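Local coordinates for SxtG (Microseira wollei, PDB 6U1R), which is an amidinotransferase of the saxitoxin biosynthetic pathway, probably transferring an amidino group by way of a covalent enzyme intermediate, at residues Asn32-Leu37 against Leu326-Val331; Gly47-Ala52 against Gly78-Pro83; Asn57-Pro62 against Phe194-Thr199; Glu145-Pro150 against Glu240-His245. All coordinates share one frame; numbering follows the deposited sequence. Where two conformers were deposited one is given.

How the contacts relate
The four contacts are spread over the chain, consistent with the five-bladed alpha/beta propeller (pentein) fold of amidinotransferases. Contact 1 ties the chain ahead of strand 37-42 to the hairpin of strands 324-325 and 330-334, so contacts 2, 3 and 4 all fall within the loop of sequence it closes. It lies across the chain's centre from contacts 2 and 3, with centres about 33 and 35 Å away. Those two touch through Ala52 and Asn57 across helix 53-57, and their segments alternate in sequence. Contact 3 also alternates with contact 4, about 27 Å away between centres, where strand 145-148 meets helix 236-245. Contact 1 thus joins early chain to late, and contact 4 adjoins the dimer interface.

Contact 1: Asn32-Leu37 against Leu326-Val331; sequences NEWDAL and LDEERV
Leu326 accepts a backbone hydrogen bond from Leu37 at the turn of the beta-hairpin that joins strands 324-325 and 330-334, a turn built on an Asx motif. The bond from Leu37 N to Leu326 O measures 2.9 Å and is fairly straight, 163° at the hydrogen. Next to it the two leucine side chains meet through their CD2 methyls, 4.0 Å from Leu37 CD2 to Leu326 CD2.

At Asp327 the backbone itself is touched: its CA lies 3.1 Å from Trp34 O, a CA-H...O contact, while CB faces the CA of Ala36. The carboxylate turns to its own hairpin. CG sits between the backbone N and the carbonyl carbon (chi1 55°), and OD1 accepts the amides of Glu329 and Arg330 from opposite faces of the carboxylate plane.

The extended, exposed side chain of Glu328 crosses Trp34 obliquely, its CG 3.9 Å from CD1 of Trp34 and its carboxylate plane turned 84° to the indole. One water donates to both Glu328 OE2 and Asp35 OD1, bridging two groups of probably like charge. Asp35 is steadied by a second Asx motif, in which Asn32 OD1 takes the amides of Trp34 and Asp35 while Asn32 ND2 donates to Asp35 OD2.

Arg330 returns to Asp327 in a salt bridge and has Glu103 as another partner. Its NE and NH2 both reach Asp327 OD2, each at 3.0 Å, from the same face of the carboxylate, and Leu326 CB lies over the centre of the guanidinium.

Contact 2: Gly47-Ala52 against Gly78-Pro83; sequences GAMLPA and GIPYPP
Leu50 sets a methyl squarely on the ring of Tyr81: CD2 stands 3.5 Å from the ring centroid and only 7° off the ring normal, a CH-pi contact. Leu50 CG lies anti to the carbonyl carbon, and the side chain forks from there, CD2 going to the tyrosine and CD1 to CG2 of Ile79. Around the same ring, Met49 O comes to the edge, 3.3 Å from Tyr81 CE1, while Ala48 CB packs near CD1 and the Pro51 ring crosses the phenol end at about a right angle. Beyond the two segments, Tyr81 OH is hydrogen-bonded to Pro361 O and its ring stacks with Phe362.

Met49 is folded back on itself. Bends at chi2 (-67°) and chi3 (-66°) curl the thioether around, bringing CE to 3.4 Å from Ile79 C and SD to 4.0 Å from Pro80 CB. The methyl thus lies against the peptide joining Ile79 and Pro80.

Behind these side chains is a single antiparallel bridge pairing Met49 with Pro80. It is flanked by bonds from Tyr81 N to Ala48 O (3.0 Å) and from Leu50 N to Ile79 O (2.9 Å), and a water sits between Ile79 N and Leu50 O. The bridge pins the loop before helix 53-57 to the one before helix 83-102, with Pro51 about 10 Å, side chain to side chain, from His264, a predicted active-site residue. Because Met49 and Pro80 form a non-hydrogen-bonded pair, the proline's missing N-H costs the bridge nothing, and the backbone of Met49 can hydrogen-bond instead with that of Phe130.

Contact 3: Asn57-Pro62 against Phe194-Thr199; sequences NKWTFP and FQFPQT
Trp59 takes part in two T-shaped stacks in opposite roles, offering its face to Phe194 and its edge to Phe196. Phe194, with CG anti to its backbone N (chi1 -180°), drives the CD2 corner of its ring onto the indole, 3.4 Å above the plane and over its centre; the planes stand 76° apart. Lys58 CG lies over the opposite face. The indole's own edge then points at Phe196, where Trp59 CE3 sits above the face toward the rim, 3.6 Å from Phe196 CZ, with the planes 86° apart.

This aromatic cluster fastens the 3-10 turn between helices 53-57 and 63-72 to the long loop that precedes strand 219-222. Within that turn Asn57 O accepts both the amide and the hydroxyl of Thr60. Beyond the two segments, Phe194 also meets the ring of His232.

Phe61 O lies near the plane of the Phe196 ring, 3.4 Å from Phe196 CZ, where a weak C-H attraction is probable, whereas Phe194 O sits above the indole plane, 3.3 Å from Trp59 CH2. With no hydrogen bond joining the segments, cohesion probably rests on dispersion and the ring quadrupoles.

Contact 4: Glu145-Pro150 against Glu240-His245; sequences EIIEAP and EWLQRH
The strand carrying Glu145 and Ile147 runs nearly antiparallel to the helical segment bearing His245, at 157°, with the two axes 12.2 Å apart at closest approach. Long side chains span that gap. Glu145 and His245 reach toward each other tip to tip, each with CG anti to its backbone N (chi1 -179° and -172°). His245 NE2 donates to Glu145 OE2 over 2.8 Å, nearly straight, with the oxygen in the ring plane and the imidazole on the syn side of the carboxylate. Thr178 OG1 is a second partner of the same oxygen, and the carboxylate would probably stabilise a protonated imidazole.

Here helix 236-245 packs on the Glu145 and Ile147 face of the middle strand of a three-stranded mixed sheet, while helix 164-172 meets Ile146, consistent with the alpha/beta propeller of amidinotransferases. Beside the polar pair, Ile147 CD1 comes 3.8 Å from His245 CD2 and 4.3 Å from Leu242 CD1, while its CG2 approaches Trp241 CZ3 at 4.3 Å.

Trp241 lies one helical turn before His245, and its CH2 rests 3.6 Å above one face of the imidazole, toward the rim. Its NE1 donates to Trp177 O of the second subunit, whose Phe171 makes a cation-pi contact with Arg244.

Contact 1: Asn32-Leu37 against Leu326-Val331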
# COMPACT_ATOMS: atom_id res chain seq x y z
N ASN A 32 8.79 -2.63 20.48
CA ASN A 32 8.14 -3.61 21.34
C ASN A 32 7.00 -2.91 22.07
O ASN A 32 6.75 -1.72 21.87
CB ASN A 32 9.16 -4.22 22.30
CG ASN A 32 9.90 -3.16 23.05
OD1 ASN A 32 9.28 -2.38 23.77
ND2 ASN A 32 11.21 -3.05 22.82
N GLU A 33 6.31 -3.65 22.94
CA GLU A 33 5.10 -3.12 23.59
C GLU A 33 5.37 -2.39 24.91
O GLU A 33 4.42 -1.90 25.51
CB GLU A 33 4.10 -4.26 23.84
CG GLU A 33 3.78 -5.14 22.61
CD GLU A 33 2.96 -4.44 21.52
OE1 GLU A 33 2.32 -3.40 21.80
OE2 GLU A 33 2.99 -4.92 20.35
N TRP A 34 6.63 -2.29 25.36
CA TRP A 34 6.89 -1.92 26.75
C TRP A 34 7.95 -0.84 26.96
O TRP A 34 8.02 -0.32 28.08
CB TRP A 34 7.34 -3.15 27.56
CG TRP A 34 8.56 -3.80 26.99
CD1 TRP A 34 9.86 -3.37 27.11
CD2 TRP A 34 8.60 -4.99 26.18
NE1 TRP A 34 10.69 -4.22 26.43
CE2 TRP A 34 9.96 -5.22 25.86
CE3 TRP A 34 7.63 -5.88 25.71
CZ2 TRP A 34 10.36 -6.30 25.08
CZ3 TRP A 34 8.04 -6.95 24.93
CH2 TRP A 34 9.39 -7.16 24.64
N ASP A 35 8.80 -0.53 25.98
CA ASP A 35 9.80 0.51 26.22
C ASP A 35 9.10 1.83 26.58
O ASP A 35 7.95 2.08 26.20
CB ASP A 35 10.72 0.70 25.00
CG ASP A 35 11.81 -0.36 24.87
OD1 ASP A 35 12.17 -1.05 25.86
OD2 ASP A 35 12.35 -0.49 23.75
N ALA A 36 9.82 2.67 27.31
CA ALA A 36 9.25 3.89 27.89
C ALA A 36 8.51 4.74 26.85
O ALA A 36 9.11 5.22 25.89
CB ALA A 36 10.37 4.71 28.54
N LEU A 37 7.21 4.94 27.07
CA LEU A 37 6.33 5.51 26.05
C LEU A 37 6.48 7.03 26.02
O LEU A 37 6.28 7.70 27.05
CB LEU A 37 4.88 5.12 26.34
CG LEU A 37 3.81 5.54 25.32
CD1 LEU A 37 4.14 5.00 23.94
CD2 LEU A 37 2.44 5.06 25.78
N LEU A 326 3.11 1.71 29.85
CA LEU A 326 3.82 2.98 29.73
C LEU A 326 5.32 2.82 29.87
O LEU A 326 6.08 3.69 29.41
CB LEU A 326 3.31 3.96 30.79
CG LEU A 326 1.79 4.12 30.88
CD1 LEU A 326 1.40 5.20 31.88
CD2 LEU A 326 1.18 4.39 29.50
N ASP A 327 5.76 1.75 30.53
CA ASP A 327 7.14 1.28 30.56
C ASP A 327 7.06 -0.16 31.04
O ASP A 327 5.98 -0.76 30.98
CB ASP A 327 8.04 2.19 31.43
CG ASP A 327 7.52 2.36 32.84
OD1 ASP A 327 6.87 1.44 33.39
OD2 ASP A 327 7.78 3.45 33.42
N GLU A 328 8.17 -0.73 31.51
CA GLU A 328 8.15 -2.13 31.93
C GLU A 328 7.33 -2.38 33.19
O GLU A 328 7.07 -3.54 33.52
CB GLU A 328 9.58 -2.62 32.13
CG GLU A 328 10.39 -2.58 30.86
CD GLU A 328 11.77 -3.17 31.00
OE1 GLU A 328 12.07 -3.79 32.04
OE2 GLU A 328 12.57 -3.02 30.04
N GLU A 329 6.91 -1.33 33.89
CA GLU A 329 6.24 -1.46 35.18
C GLU A 329 4.82 -0.90 35.18
O GLU A 329 3.90 -1.56 35.67
CB GLU A 329 7.10 -0.76 36.25
CG GLU A 329 6.48 -0.69 37.63
CD GLU A 329 7.37 0.02 38.65
OE1 GLU A 329 8.29 0.76 38.24
OE2 GLU A 329 7.14 -0.15 39.87
N ARG A 330 4.62 0.31 34.67
CA ARG A 330 3.33 0.98 34.73
C ARG A 330 2.43 0.48 33.61
O ARG A 330 2.82 0.48 32.44
CB ARG A 330 3.51 2.50 34.59
CG ARG A 330 4.18 3.19 35.81
CD ARG A 330 4.41 4.68 35.53
NE ARG A 330 5.39 4.88 34.46
CZ ARG A 330 5.51 5.98 33.71
NH1 ARG A 330 4.70 7.02 33.88
NH2 ARG A 330 6.45 6.05 32.77
N VAL A 331 1.22 0.07 33.98
CA VAL A 331 0.27 -0.55 33.05
C VAL A 331 -1.12 0.02 33.29
O VAL A 331 -1.61 0.04 34.42
CB VAL A 331 0.27 -2.10 33.20
CG1 VAL A 331 0.07 -2.53 34.64
CG2 VAL A 331 -0.78 -2.73 32.29
O HOH W 1 12.52 -0.86 28.46

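Contact 2: Gly47-Ala52 against Gly78-Pro83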
# COMPACT_ATOMS: atom_id res chain seq x y z
N GLY A 47 -18.15 10.70 14.97
CA GLY A 47 -18.58 10.34 13.63
C GLY A 47 -18.60 8.86 13.35
O GLY A 47 -18.74 8.46 12.19
N ALA A 48 -18.47 8.04 14.39
CA ALA A 48 -18.32 6.59 14.26
C ALA A 48 -19.60 5.95 13.71
O ALA A 48 -20.71 6.33 14.06
CB ALA A 48 -17.97 5.98 15.62
N MET A 49 -19.40 4.96 12.82
CA MET A 49 -20.46 4.18 12.19
C MET A 49 -20.36 2.74 12.66
O MET A 49 -19.26 2.21 12.83
CB MET A 49 -20.33 4.21 10.66
CG MET A 49 -20.24 5.61 10.06
SD MET A 49 -21.76 6.56 10.26
CE MET A 49 -22.87 5.61 9.24
N LEU A 50 -21.50 2.09 12.87
CA LEU A 50 -21.50 0.72 13.36
C LEU A 50 -20.74 -0.21 12.40
O LEU A 50 -20.72 0.02 11.18
CB LEU A 50 -22.93 0.21 13.54
CG LEU A 50 -23.80 0.84 14.62
CD1 LEU A 50 -25.21 0.21 14.57
CD2 LEU A 50 -23.16 0.66 16.00
N PRO A 51 -20.13 -1.27 12.93
CA PRO A 51 -19.56 -2.31 12.07
C PRO A 51 -20.62 -2.89 11.15
O PRO A 51 -21.79 -2.98 11.51
CB PRO A 51 -19.06 -3.37 13.06
CG PRO A 51 -19.03 -2.72 14.37
CD PRO A 51 -20.07 -1.65 14.35
N ALA A 52 -20.18 -3.33 9.97
CA ALA A 52 -21.04 -4.03 9.04
C ALA A 52 -21.04 -5.52 9.32
O ALA A 52 -19.99 -6.11 9.61
CB ALA A 52 -20.59 -3.79 7.60
N GLY A 78 -23.61 2.00 6.98
CA GLY A 78 -24.56 3.08 6.76
C GLY A 78 -25.37 3.49 7.97
O GLY A 78 -26.22 4.38 7.84
N ILE A 79 -25.11 2.90 9.13
CA ILE A 79 -25.84 3.18 10.36
C ILE A 79 -24.87 3.81 11.35
O ILE A 79 -23.86 3.19 11.71
CB ILE A 79 -26.46 1.91 10.96
CG1 ILE A 79 -27.30 1.15 9.93
CG2 ILE A 79 -27.30 2.28 12.21
CD1 ILE A 79 -28.53 1.91 9.46
N PRO A 80 -25.14 5.01 11.88
CA PRO A 80 -24.22 5.59 12.88
C PRO A 80 -24.34 4.91 14.23
O PRO A 80 -25.37 4.33 14.59
CB PRO A 80 -24.67 7.06 12.95
CG PRO A 80 -26.15 6.98 12.69
CD PRO A 80 -26.28 5.90 11.62
N TYR A 81 -23.26 4.99 15.01
CA TYR A 81 -23.39 4.70 16.43
C TYR A 81 -24.40 5.68 17.05
O TYR A 81 -24.45 6.85 16.64
CB TYR A 81 -22.05 4.85 17.16
CG TYR A 81 -21.19 3.61 17.17
CD1 TYR A 81 -20.36 3.33 16.10
CD2 TYR A 81 -21.21 2.72 18.25
CE1 TYR A 81 -19.57 2.19 16.09
CE2 TYR A 81 -20.42 1.58 18.25
CZ TYR A 81 -19.59 1.33 17.17
OH TYR A 81 -18.79 0.21 17.14
N PRO A 82 -25.19 5.25 18.03
CA PRO A 82 -26.05 6.20 18.74
C PRO A 82 -25.24 7.35 19.31
O PRO A 82 -24.16 7.14 19.87
CB PRO A 82 -26.67 5.34 19.85
CG PRO A 82 -26.70 3.98 19.27
CD PRO A 82 -25.45 3.86 18.45
N PRO A 83 -25.72 8.58 19.16
CA PRO A 83 -24.93 9.73 19.64
C PRO A 83 -24.60 9.64 21.12
O PRO A 83 -23.52 10.08 21.53
CB PRO A 83 -25.84 10.93 19.35
CG PRO A 83 -26.72 10.48 18.27
CD PRO A 83 -26.93 9.01 18.43
O HOH W 2 -22.97 1.06 10.16

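Contact 3: Asn57-Pro62 against Phe194-Thr199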
# COMPACT_ATOMS: atom_id res chain seq x y z
N ASN A 57 -17.88 -9.63 10.02
CA ASN A 57 -18.05 -9.43 11.46
C ASN A 57 -19.11 -10.33 12.07
O ASN A 57 -19.07 -10.58 13.28
CB ASN A 57 -18.35 -7.97 11.72
CG ASN A 57 -17.16 -7.11 11.40
OD1 ASN A 57 -16.02 -7.51 11.67
ND2 ASN A 57 -17.39 -5.98 10.76
N LYS A 58 -20.03 -10.86 11.28
CA LYS A 58 -20.97 -11.80 11.88
C LYS A 58 -20.26 -13.01 12.49
O LYS A 58 -20.82 -13.67 13.37
CB LYS A 58 -22.00 -12.26 10.85
CG LYS A 58 -21.48 -13.16 9.75
CD LYS A 58 -22.60 -13.38 8.74
CE LYS A 58 -22.23 -14.37 7.66
NZ LYS A 58 -23.45 -14.67 6.81
N TRP A 59 -19.03 -13.29 12.08
CA TRP A 59 -18.30 -14.44 12.61
C TRP A 59 -17.49 -14.11 13.86
O TRP A 59 -16.78 -14.98 14.38
CB TRP A 59 -17.39 -15.02 11.51
CG TRP A 59 -18.21 -15.50 10.33
CD1 TRP A 59 -18.25 -14.96 9.09
CD2 TRP A 59 -19.15 -16.59 10.33
NE1 TRP A 59 -19.15 -15.65 8.30
CE2 TRP A 59 -19.71 -16.66 9.04
CE3 TRP A 59 -19.55 -17.52 11.30
CZ2 TRP A 59 -20.65 -17.63 8.69
CZ3 TRP A 59 -20.50 -18.48 10.95
CH2 TRP A 59 -21.03 -18.53 9.65
N THR A 60 -17.60 -12.89 14.37
CA THR A 60 -17.07 -12.56 15.69
C THR A 60 -18.10 -12.79 16.78
O THR A 60 -17.85 -12.42 17.93
CB THR A 60 -16.59 -11.11 15.72
OG1 THR A 60 -17.70 -10.21 15.52
CG2 THR A 60 -15.57 -10.88 14.65
N PHE A 61 -19.24 -13.42 16.46
CA PHE A 61 -20.27 -13.67 17.45
C PHE A 61 -20.48 -15.17 17.61
O PHE A 61 -20.65 -15.88 16.61
CB PHE A 61 -21.60 -13.02 17.02
CG PHE A 61 -21.53 -11.52 16.93
CD1 PHE A 61 -21.74 -10.75 18.06
CD2 PHE A 61 -21.26 -10.88 15.73
CE1 PHE A 61 -21.68 -9.37 17.99
CE2 PHE A 61 -21.19 -9.49 15.66
CZ PHE A 61 -21.41 -8.75 16.79
N PRO A 62 -20.51 -15.70 18.83
CA PRO A 62 -20.97 -17.08 18.99
C PRO A 62 -22.42 -17.18 18.54
O PRO A 62 -23.17 -16.20 18.60
CB PRO A 62 -20.82 -17.34 20.50
CG PRO A 62 -20.87 -15.99 21.13
CD PRO A 62 -20.28 -15.03 20.12
N PHE A 194 -18.85 -20.68 4.95
CA PHE A 194 -18.16 -20.87 6.22
C PHE A 194 -19.14 -21.30 7.31
O PHE A 194 -20.27 -20.82 7.38
CB PHE A 194 -17.44 -19.60 6.66
CG PHE A 194 -16.70 -19.75 7.96
CD1 PHE A 194 -15.43 -20.30 7.98
CD2 PHE A 194 -17.28 -19.36 9.16
CE1 PHE A 194 -14.74 -20.46 9.18
CE2 PHE A 194 -16.60 -19.52 10.36
CZ PHE A 194 -15.34 -20.07 10.37
N GLN A 195 -18.68 -22.21 8.17
CA GLN A 195 -19.33 -22.55 9.43
C GLN A 195 -18.24 -22.76 10.48
O GLN A 195 -17.16 -23.26 10.17
CB GLN A 195 -20.19 -23.83 9.33
CG GLN A 195 -21.27 -23.80 8.28
CD GLN A 195 -22.37 -22.78 8.56
OE1 GLN A 195 -22.49 -22.26 9.67
NE2 GLN A 195 -23.17 -22.50 7.55
N PHE A 196 -18.54 -22.38 11.72
CA PHE A 196 -17.57 -22.60 12.78
C PHE A 196 -17.18 -24.08 12.81
O PHE A 196 -18.04 -24.95 12.61
CB PHE A 196 -18.13 -22.20 14.14
CG PHE A 196 -18.31 -20.70 14.33
CD1 PHE A 196 -17.24 -19.83 14.23
CD2 PHE A 196 -19.55 -20.19 14.64
CE1 PHE A 196 -17.42 -18.45 14.41
CE2 PHE A 196 -19.73 -18.82 14.84
CZ PHE A 196 -18.66 -17.96 14.72
N PRO A 197 -15.91 -24.41 13.04
CA PRO A 197 -15.52 -25.81 13.22
C PRO A 197 -16.20 -26.45 14.43
O PRO A 197 -16.65 -25.78 15.35
CB PRO A 197 -14.00 -25.75 13.44
CG PRO A 197 -13.57 -24.41 12.99
CD PRO A 197 -14.74 -23.50 13.05
N GLN A 198 -16.24 -27.78 14.42
CA GLN A 198 -16.66 -28.53 15.60
C GLN A 198 -15.58 -28.48 16.68
O GLN A 198 -14.43 -28.10 16.44
CB GLN A 198 -16.99 -29.97 15.24
CG GLN A 198 -18.20 -30.11 14.35
CD GLN A 198 -19.44 -29.53 14.99
OE1 GLN A 198 -19.60 -29.57 16.21
NE2 GLN A 198 -20.33 -28.97 14.17
N THR A 199 -15.95 -28.89 17.90
CA THR A 199 -15.04 -28.78 19.03
C THR A 199 -13.74 -29.52 18.77
O THR A 199 -12.66 -29.05 19.15
CB THR A 199 -15.70 -29.30 20.31
OG1 THR A 199 -16.15 -30.65 20.10
CG2 THR A 199 -16.89 -28.43 20.69

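Contact 4: Glu145-Pro150 against Glu240-His245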
# COMPACT_ATOMS: atom_id res chain seq x y z
N GLU A 145 9.52 2.66 11.07
CA GLU A 145 8.63 2.50 9.92
C GLU A 145 7.18 2.33 10.37
O GLU A 145 6.90 1.53 11.28
CB GLU A 145 9.05 1.29 9.10
CG GLU A 145 8.19 1.03 7.86
CD GLU A 145 8.61 -0.21 7.10
OE1 GLU A 145 9.34 -1.04 7.66
OE2 GLU A 145 8.20 -0.35 5.93
N ILE A 146 6.27 3.06 9.71
CA ILE A 146 4.83 2.84 9.84
C ILE A 146 4.34 2.10 8.58
O ILE A 146 4.61 2.54 7.45
CB ILE A 146 4.08 4.17 10.05
CG1 ILE A 146 4.58 4.81 11.36
CG2 ILE A 146 2.57 3.95 10.10
CD1 ILE A 146 3.95 6.09 11.72
N ILE A 147 3.68 0.95 8.77
CA ILE A 147 3.18 0.12 7.68
C ILE A 147 1.65 0.15 7.69
O ILE A 147 1.03 -0.19 8.71
CB ILE A 147 3.67 -1.34 7.80
CG1 ILE A 147 5.20 -1.39 7.90
CG2 ILE A 147 3.19 -2.18 6.61
CD1 ILE A 147 5.75 -2.75 8.28
N GLU A 148 1.05 0.51 6.56
CA GLU A 148 -0.40 0.47 6.43
C GLU A 148 -0.83 -0.95 6.05
O GLU A 148 -0.41 -1.49 5.02
CB GLU A 148 -0.91 1.48 5.40
CG GLU A 148 -0.39 2.91 5.68
CD GLU A 148 -1.18 4.02 5.00
OE1 GLU A 148 -2.13 3.73 4.24
OE2 GLU A 148 -0.82 5.21 5.22
N ALA A 149 -1.69 -1.52 6.89
CA ALA A 149 -2.13 -2.90 6.74
C ALA A 149 -3.07 -3.07 5.55
O ALA A 149 -3.89 -2.20 5.25
CB ALA A 149 -2.85 -3.34 8.00
N PRO A 150 -3.00 -4.23 4.88
CA PRO A 150 -3.97 -4.54 3.82
C PRO A 150 -5.21 -5.20 4.41
O PRO A 150 -5.26 -6.42 4.53
CB PRO A 150 -3.20 -5.50 2.91
CG PRO A 150 -2.28 -6.26 3.88
CD PRO A 150 -1.99 -5.30 5.03
N GLU A 240 2.71 -14.14 5.36
CA GLU A 240 3.87 -14.33 4.48
C GLU A 240 4.36 -13.01 3.92
O GLU A 240 5.58 -12.77 3.81
CB GLU A 240 3.50 -15.29 3.32
CG GLU A 240 4.71 -15.72 2.47
CD GLU A 240 4.35 -16.51 1.21
OE1 GLU A 240 3.16 -16.64 0.85
OE2 GLU A 240 5.30 -17.00 0.56
N TRP A 241 3.43 -12.11 3.58
CA TRP A 241 3.81 -10.79 3.10
C TRP A 241 4.59 -10.03 4.17
O TRP A 241 5.64 -9.43 3.89
CB TRP A 241 2.59 -9.97 2.65
CG TRP A 241 3.04 -8.69 2.03
CD1 TRP A 241 3.27 -8.46 0.70
CD2 TRP A 241 3.38 -7.47 2.72
NE1 TRP A 241 3.75 -7.17 0.52
CE2 TRP A 241 3.82 -6.55 1.74
CE3 TRP A 241 3.36 -7.07 4.07
CZ2 TRP A 241 4.23 -5.25 2.07
CZ3 TRP A 241 3.77 -5.78 4.39
CH2 TRP A 241 4.20 -4.89 3.39
N LEU A 242 4.10 -10.04 5.41
CA LEU A 242 4.79 -9.29 6.45
C LEU A 242 6.14 -9.91 6.77
O LEU A 242 7.12 -9.19 7.01
CB LEU A 242 3.94 -9.21 7.71
CG LEU A 242 4.49 -8.34 8.85
CD1 LEU A 242 4.61 -6.89 8.40
CD2 LEU A 242 3.60 -8.48 10.07
N GLN A 243 6.23 -11.24 6.78
CA GLN A 243 7.53 -11.86 7.03
C GLN A 243 8.53 -11.50 5.94
O GLN A 243 9.69 -11.21 6.24
CB GLN A 243 7.40 -13.38 7.17
CG GLN A 243 8.76 -14.11 7.42
CD GLN A 243 9.46 -13.71 8.73
OE1 GLN A 243 9.34 -14.40 9.76
NE2 GLN A 243 10.24 -12.61 8.68
N ARG A 244 8.09 -11.45 4.68
CA ARG A 244 9.04 -11.09 3.63
C ARG A 244 9.44 -9.62 3.75
O ARG A 244 10.62 -9.28 3.57
CB ARG A 244 8.47 -11.34 2.25
CG ARG A 244 9.49 -10.88 1.17
CD ARG A 244 9.35 -11.57 -0.14
NE ARG A 244 9.26 -13.02 0.01
CZ ARG A 244 8.54 -13.80 -0.79
NH1 ARG A 244 7.85 -13.28 -1.80
NH2 ARG A 244 8.51 -15.12 -0.56
N HIS A 245 8.48 -8.74 4.02
CA HIS A 245 8.80 -7.33 4.16
C HIS A 245 9.82 -7.08 5.27
O HIS A 245 10.68 -6.20 5.14
CB HIS A 245 7.52 -6.54 4.42
CG HIS A 245 7.71 -5.06 4.40
ND1 HIS A 245 7.97 -4.36 3.23
CD2 HIS A 245 7.71 -4.14 5.40
CE1 HIS A 245 8.10 -3.07 3.52
NE2 HIS A 245 7.95 -2.92 4.82